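Local structure of ancylostoma secreted protein 2 (Necator americanus, 4NUN) at residues 148-153 and 180-185. The protein is a secreted hookworm protein of the CAP superfamily that binds zinc or copper in the cleft of its CAP domain and whose biological role is not established. Residues are numbered along the deposited sequence; the frame is centred on the assembly and turned at random.
With CU (copper (II) ion), chain B.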
ATOM      1  N   HIS A 148       5.506  -2.490   5.347  1.00 12.84           N
ATOM      2  CA  HIS A 148       4.446  -1.599   4.870  1.00 13.44           C
ATOM      3  C   HIS A 148       4.697  -1.296   3.400  1.00 10.07           C
ATOM      4  O   HIS A 148       3.788  -1.374   2.573  1.00  9.75           O
ATOM      5  CB  HIS A 148       4.410  -0.307   5.676  1.00 12.69           C
ATOM      6  CG  HIS A 148       4.309  -0.518   7.152  1.00 14.29           C
ATOM      7  ND1 HIS A 148       5.367  -0.303   8.006  1.00 20.89           N
ATOM      8  CD2 HIS A 148       3.276  -0.924   7.927  1.00 18.46           C
ATOM      9  CE1 HIS A 148       4.991  -0.556   9.247  1.00 22.82           C
ATOM     10  NE2 HIS A 148       3.727  -0.936   9.227  1.00 22.65           N
ATOM     11  N   TYR A 149       5.951  -0.972   3.086  1.00 11.13           N
ATOM     12  CA  TYR A 149       6.394  -0.796   1.709  1.00 10.05           C
ATOM     13  C   TYR A 149       6.093  -1.997   0.809  1.00 10.99           C
ATOM     14  O   TYR A 149       5.506  -1.839  -0.261  1.00  9.80           O
ATOM     15  CB  TYR A 149       7.898  -0.533   1.645  1.00 10.03           C
ATOM     16  CG  TYR A 149       8.439  -0.650   0.224  1.00 10.91           C
ATOM     17  CD1 TYR A 149       8.211   0.357  -0.715  1.00  6.88           C
ATOM     18  CD2 TYR A 149       9.168  -1.771  -0.185  1.00 10.38           C
ATOM     19  CE1 TYR A 149       8.698   0.255  -2.005  1.00  6.89           C
ATOM     20  CE2 TYR A 149       9.665  -1.871  -1.484  1.00  6.35           C
ATOM     21  CZ  TYR A 149       9.422  -0.857  -2.383  1.00  6.08           C
ATOM     22  OH  TYR A 149       9.901  -0.942  -3.670  1.00  5.63           O
ATOM     23  N   THR A 150       6.533  -3.183   1.231  1.00  9.39           N
ATOM     24  CA  THR A 150       6.409  -4.377   0.396  1.00  9.56           C
ATOM     25  C   THR A 150       4.956  -4.699   0.099  1.00  9.47           C
ATOM     26  O   THR A 150       4.631  -5.166  -0.988  1.00 10.02           O
ATOM     27  CB  THR A 150       7.116  -5.618   1.009  1.00 10.27           C
ATOM     28  OG1 THR A 150       6.567  -5.915   2.297  1.00  8.66           O
ATOM     29  CG2 THR A 150       8.609  -5.385   1.131  1.00  8.10           C
ATOM     30  N   GLN A 151       4.075  -4.441   1.054  1.00  9.80           N
ATOM     31  CA  GLN A 151       2.644  -4.595   0.796  1.00  9.64           C
ATOM     32  C   GLN A 151       2.136  -3.529  -0.168  1.00  9.39           C
ATOM     33  O   GLN A 151       1.313  -3.828  -1.035  1.00  9.10           O
ATOM     34  CB  GLN A 151       1.842  -4.553   2.097  1.00 10.88           C
ATOM     35  CG  GLN A 151       0.338  -4.573   1.899  1.00 10.04           C
ATOM     36  CD  GLN A 151      -0.148  -5.894   1.317  1.00 14.15           C
ATOM     37  OE1 GLN A 151      -0.465  -6.834   2.061  1.00 15.28           O
ATOM     38  NE2 GLN A 151      -0.214  -5.974  -0.021  1.00 10.17           N
ATOM     39  N   MET A 152       2.611  -2.286  -0.023  1.00  8.36           N
ATOM     40  CA  MET A 152       2.247  -1.235  -0.973  1.00  7.63           C
ATOM     41  C   MET A 152       2.560  -1.600  -2.422  1.00  9.03           C
ATOM     42  O   MET A 152       1.789  -1.275  -3.330  1.00  6.18           O
ATOM     43  CB  MET A 152       2.912   0.101  -0.648  1.00  7.22           C
ATOM     44  CG  MET A 152       2.303   0.834   0.548  1.00 11.66           C
ATOM     45  SD  MET A 152       2.824   2.561   0.676  1.00  9.89           S
ATOM     46  CE  MET A 152       1.855   3.331  -0.631  1.00  7.37           C
ATOM     47  N   VAL A 153       3.698  -2.256  -2.644  1.00  8.68           N
ATOM     48  CA  VAL A 153       4.122  -2.559  -4.006  1.00  7.15           C
ATOM     49  C   VAL A 153       4.055  -4.058  -4.329  1.00  7.79           C
ATOM     50  O   VAL A 153       4.709  -4.534  -5.265  1.00  5.68           O
ATOM     51  CB  VAL A 153       5.533  -1.989  -4.313  1.00  7.97           C
ATOM     52  CG1 VAL A 153       5.542  -0.483  -4.127  1.00  5.41           C
ATOM     53  CG2 VAL A 153       6.596  -2.642  -3.429  1.00  5.44           C
ATOM     54  N   ALA A 180      -3.801 -10.517  -0.091  1.00 16.89           N
ATOM     55  CA  ALA A 180      -2.800 -10.173   0.916  1.00 17.52           C
ATOM     56  C   ALA A 180      -1.386 -10.305   0.347  1.00 15.49           C
ATOM     57  O   ALA A 180      -1.093 -11.232  -0.403  1.00 12.69           O
ATOM     58  CB  ALA A 180      -2.963 -11.056   2.156  1.00 11.24           C
ATOM     59  N   GLY A 181      -0.513  -9.371   0.709  1.00 13.03           N
ATOM     60  CA  GLY A 181       0.869  -9.443   0.294  1.00 12.24           C
ATOM     61  C   GLY A 181       1.695 -10.003   1.428  1.00 15.87           C
ATOM     62  O   GLY A 181       1.169 -10.627   2.341  1.00 19.35           O
ATOM     63  N   ASN A 182       2.999  -9.792   1.363  1.00 17.96           N
ATOM     64  CA  ASN A 182       3.898 -10.244   2.414  1.00 17.55           C
ATOM     65  C   ASN A 182       3.889 -11.758   2.714  1.00 21.74           C
ATOM     66  O   ASN A 182       4.092 -12.173   3.862  1.00 20.48           O
ATOM     67  CB  ASN A 182       3.684  -9.391   3.671  1.00 21.13           C
ATOM     68  CG  ASN A 182       4.133  -7.950   3.464  1.00 20.72           C
ATOM     69  OD1 ASN A 182       4.668  -7.608   2.401  1.00 16.47           O
ATOM     70  ND2 ASN A 182       3.923  -7.102   4.471  1.00 17.72           N
ATOM     71  N   MET A 183       3.667 -12.568   1.677  1.00 16.31           N
ATOM     72  CA  MET A 183       3.803 -14.021   1.781  1.00 16.61           C
ATOM     73  C   MET A 183       5.292 -14.397   1.765  1.00 24.54           C
ATOM     74  O   MET A 183       5.996 -14.171   0.763  1.00 20.27           O
ATOM     75  CB  MET A 183       3.093 -14.736   0.620  1.00 22.80           C
ATOM     76  CG  MET A 183       1.703 -14.200   0.259  1.00 22.05           C
ATOM     77  SD  MET A 183       0.574 -14.213   1.672  1.00 52.78           S
ATOM     78  CE  MET A 183       0.719 -15.916   2.228  1.00 43.26           C
ATOM     79  N   MET A 184       5.775 -14.957   2.872  1.00 21.09           N
ATOM     80  CA  MET A 184       7.177 -15.348   2.993  1.00 23.63           C
ATOM     81  C   MET A 184       7.559 -16.318   1.873  1.00 22.72           C
ATOM     82  O   MET A 184       6.768 -17.198   1.522  1.00 22.12           O
ATOM     83  CB  MET A 184       7.423 -16.009   4.349  1.00 26.50           C
ATOM     84  CG  MET A 184       7.080 -15.148   5.543  1.00 28.70           C
ATOM     85  SD  MET A 184       8.347 -13.922   5.903  1.00 59.25           S
ATOM     86  CE  MET A 184       8.033 -13.618   7.647  1.00 48.73           C
ATOM     87  N   GLY A 185       8.754 -16.134   1.309  1.00 20.96           N
ATOM     88  CA  GLY A 185       9.241 -16.948   0.208  1.00 18.90           C
ATOM     89  C   GLY A 185       8.855 -16.456  -1.187  1.00 24.55           C
ATOM     90  O   GLY A 185       9.416 -16.921  -2.192  1.00 21.08           O
TER
HETATM   91 CU    CU B 300       2.253  -2.437  10.503  1.00 40.72          CU
HETATM   92  O   HOH W   1       3.557  -1.758  12.646  1.00 28.72           O
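Thr-150 OG1 gives its proton to Asn-182 OD1 over 2.5 Å, the shortest polar link between helix 147-152 and the loop after strand 171-178. The hydroxyl lies tilted by 30° from the plane of the carbonyl it meets, and the two side chains cross at roughly a right angle. OG1 sits between the backbone N and carbonyl carbon of Thr-150, on the side facing the loop. The other half of the amide is also held: Asn-182 ND2 donates to the carbonyl of Gly-147, the first residue of helix 147-152, so both ends of the group are bound to the helix and its rotation is fixed. A second link runs from backbone to side chain, Gly-181 N reaching Gln-151 OE1 at 2.9 Å with an N-H...O angle of 149°. CG of Gln-151 stands anti to the backbone N and the chain then bends at chi2 (67°), which carries the amide across to the loop; its NE2 makes a weak hydrogen bond to Thr-157 OG1. The contact as a whole is modest, with 192 Å² buried over both sides. CA atoms of Gln-151 and Gly-181 approach to 5.2 Å, and the glutamine amide lies against the glycine backbone, Gly-181 CA being 3.4 Å from Gln-151 OE1 and 3.6 Å from Gln-151 NE2. More loosely, Asn-182 ND2 lies 4.1 Å from Gln-151 CB, while Phe-142 and Trp-154 touch the same asparagine from outside the pair. On the helix turn that carries these contacts, His-148 NE2 binds copper at 2.5 Å together with His-88 and a water. The contact thus joins the loop after strand 171-178 to the helix that carries His-148, one of two histidine metal ligands in the central cleft of the CAP fold.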